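Local coordinates for ferripyochelin binding protein (Salmonella enterica subsp. enterica serovar Typhimurium, PDB 3R3R) that binds zinc and belongs to the gamma-class carbonic anhydrase family, with a left-handed beta-helix fold, though its exact activity is unsettled, at residues N170-K173 with W174-D177. Numbering follows the deposited sequence. Where two conformers were deposited one is given.
Sequences NYVK and WKDD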
ATOM      1  N   ASN A 170      -4.812   2.916  14.849  1.00 14.61           N
ATOM      2  CA  ASN A 170      -5.073   4.347  14.845  1.00 14.80           C
ATOM      3  C   ASN A 170      -5.683   4.766  13.521  1.00 12.83           C
ATOM      4  O   ASN A 170      -6.656   5.519  13.481  1.00 13.70           O
ATOM      5  CB  ASN A 170      -3.788   5.151  15.076  1.00 15.51           C
ATOM      6  CG  ASN A 170      -3.285   5.050  16.498  1.00 17.86           C
ATOM      7  OD1 ASN A 170      -4.050   4.740  17.408  1.00 19.55           O
ATOM      8  ND2 ASN A 170      -1.996   5.329  16.701  1.00 18.83           N
ATOM      9  N   TYR A 171      -5.101   4.280  12.425  1.00 12.85           N
ATOM     10  CA  TYR A 171      -5.579   4.675  11.104  1.00 12.96           C
ATOM     11  C   TYR A 171      -6.970   4.132  10.777  1.00 13.43           C
ATOM     12  O   TYR A 171      -7.728   4.780  10.062  1.00 13.57           O
ATOM     13  CB  TYR A 171      -4.549   4.367   9.998  1.00 12.69           C
ATOM     14  CG  TYR A 171      -3.776   5.619   9.629  1.00 12.72           C
ATOM     15  CD1 TYR A 171      -4.285   6.506   8.686  1.00 13.75           C
ATOM     16  CD2 TYR A 171      -2.583   5.950  10.262  1.00 13.34           C
ATOM     17  CE1 TYR A 171      -3.632   7.684   8.365  1.00 13.67           C
ATOM     18  CE2 TYR A 171      -1.913   7.141   9.950  1.00 13.69           C
ATOM     19  CZ  TYR A 171      -2.449   7.993   8.996  1.00 13.96           C
ATOM     20  OH  TYR A 171      -1.814   9.164   8.641  1.00 14.36           O
ATOM     21  N   VAL A 172      -7.334   2.971  11.313  1.00 13.65           N
ATOM     22  CA  VAL A 172      -8.714   2.514  11.163  1.00 15.45           C
ATOM     23  C   VAL A 172      -9.659   3.469  11.916  1.00 14.71           C
ATOM     24  O   VAL A 172     -10.692   3.891  11.391  1.00 15.90           O
ATOM     25  CB  VAL A 172      -8.896   1.064  11.672  1.00 16.00           C
ATOM     26  CG1 VAL A 172     -10.387   0.722  11.828  1.00 16.87           C
ATOM     27  CG2 VAL A 172      -8.208   0.092  10.714  1.00 16.79           C
ATOM     28  N   LYS A 173      -9.295   3.841  13.140  1.00 15.79           N
ATOM     29  CA  LYS A 173     -10.100   4.790  13.904  0.50 16.29           C
ATOM     30  C   LYS A 173     -10.245   6.121  13.155  1.00 15.55           C
ATOM     31  O   LYS A 173     -11.347   6.686  13.068  1.00 16.88           O
ATOM     32  CB  LYS A 173      -9.493   5.025  15.293  0.50 18.94           C
ATOM     33  CG  LYS A 173      -9.462   3.797  16.200  0.50 23.18           C
ATOM     34  CD  LYS A 173      -8.961   4.166  17.592  0.50 27.85           C
ATOM     35  CE  LYS A 173      -8.678   2.927  18.424  0.50 30.95           C
ATOM     36  NZ  LYS A 173      -7.546   2.153  17.848  0.50 32.74           N
ATOM     37  N   TRP A 174      -9.138   6.624  12.620  1.00 14.84           N
ATOM     38  CA  TRP A 174      -9.166   7.916  11.960  1.00 15.14           C
ATOM     39  C   TRP A 174      -9.984   7.869  10.678  1.00 14.22           C
ATOM     40  O   TRP A 174     -10.767   8.780  10.422  1.00 15.53           O
ATOM     41  CB  TRP A 174      -7.746   8.464  11.754  1.00 15.28           C
ATOM     42  CG  TRP A 174      -7.031   8.723  13.081  1.00 14.72           C
ATOM     43  CD1 TRP A 174      -7.613   9.072  14.282  1.00 15.93           C
ATOM     44  CD2 TRP A 174      -5.629   8.593  13.347  1.00 14.15           C
ATOM     45  NE1 TRP A 174      -6.652   9.174  15.254  1.00 16.14           N
ATOM     46  CE2 TRP A 174      -5.428   8.889  14.707  1.00 14.50           C
ATOM     47  CE3 TRP A 174      -4.522   8.266  12.562  1.00 16.23           C
ATOM     48  CZ2 TRP A 174      -4.165   8.886  15.291  1.00 14.36           C
ATOM     49  CZ3 TRP A 174      -3.272   8.248  13.152  1.00 17.26           C
ATOM     50  CH2 TRP A 174      -3.105   8.548  14.503  1.00 16.19           C
ATOM     51  N   LYS A 175      -9.839   6.825   9.865  1.00 13.70           N
ATOM     52  CA  LYS A 175     -10.721   6.745   8.701  1.00 14.63           C
ATOM     53  C   LYS A 175     -12.196   6.643   9.125  1.00 15.27           C
ATOM     54  O   LYS A 175     -13.057   7.247   8.494  1.00 16.56           O
ATOM     55  CB  LYS A 175     -10.295   5.684   7.683  1.00 17.72           C
ATOM     56  CG  LYS A 175     -10.383   4.275   8.134  1.00 19.69           C
ATOM     57  CD  LYS A 175     -11.726   3.640   7.836  1.00 20.17           C
ATOM     58  CE  LYS A 175     -11.682   2.222   8.336  1.00 19.43           C
ATOM     59  NZ  LYS A 175     -13.032   1.626   8.436  1.00 18.23           N
ATOM     60  N   ASP A 176     -12.488   5.950  10.224  1.00 16.37           N
ATOM     61  CA  ASP A 176     -13.856   5.914  10.725  1.00 17.44           C
ATOM     62  C   ASP A 176     -14.381   7.292  11.158  1.00 17.57           C
ATOM     63  O   ASP A 176     -15.566   7.584  11.007  1.00 19.13           O
ATOM     64  CB  ASP A 176     -13.982   4.875  11.838  1.00 18.30           C
ATOM     65  CG  ASP A 176     -14.019   3.452  11.300  1.00 19.09           C
ATOM     66  OD1 ASP A 176     -14.404   3.263  10.125  1.00 18.73           O
ATOM     67  OD2 ASP A 176     -13.684   2.517  12.055  1.00 19.94           O
ATOM     68  N   ASP A 177     -13.499   8.147  11.671  1.00 17.84           N
ATOM     69  CA  ASP A 177     -13.877   9.529  11.972  1.00 18.32           C
ATOM     70  C   ASP A 177     -14.359  10.224  10.707  1.00 17.49           C
ATOM     71  O   ASP A 177     -15.407  10.865  10.703  1.00 18.72           O
ATOM     72  CB  ASP A 177     -12.706  10.315  12.565  1.00 17.85           C
ATOM     73  CG  ASP A 177     -12.324   9.859  13.969  1.00 19.74           C
ATOM     74  OD1 ASP A 177     -13.147   9.239  14.685  1.00 22.30           O
ATOM     75  OD2 ASP A 177     -11.180  10.146  14.374  1.00 18.81           O
TER
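Trp174 lays its indole against Asn170, one turn back along the helix, and drives its benzo edge into Tyr171. Asn170 CB sits 3.6 Å from the centroid of the six-membered ring of Trp174, close to the ring normal, a CH-pi contact over the face. The amide beyond it is modestly tilted from the indole plane, and Asn170 CG lies 4.0 Å from Trp174 CH2. Tyr171 meets the same indole differently: CE3 of Trp174 points at the centre of the phenol face in an edge-to-face pair, planes at 77°, and Tyr171 CE2 lies 3.7 Å from Trp174 CZ3. Trp174 swings CG beside its own backbone N (chi1 -63°), which folds the indole back along the helix, under the carbonyl oxygen of Asn170. Asn170 O also accepts the hydrogen bond from Trp174 N, 2.9 Å away.

All of this belongs to helix 158-182, the long C-terminal helix that packs along the left-handed beta-helix of this gamma-class carbonic anhydrase family member, well away from the zinc site. Three further i to i+4 backbone bonds carry the turn onward, including a nearly straight one from Lys175 N to Tyr171 O. Lys175 takes the tight rotamer with CG between backbone N and carbonyl carbon (chi1 66°), and its chain runs beside Val172, Lys175 CE 4.0 Å from Val172 CG1. Lys175 NZ makes a salt bridge to Asp176 OD1 at 2.7 Å, arriving from above the carboxylate plane. Asp39 and the carbonyl of Arg21 also hold that buried lysine's NZ, and Trp43 presents a second edge-to-face partner to Tyr171, tying the helix to the beta-helix.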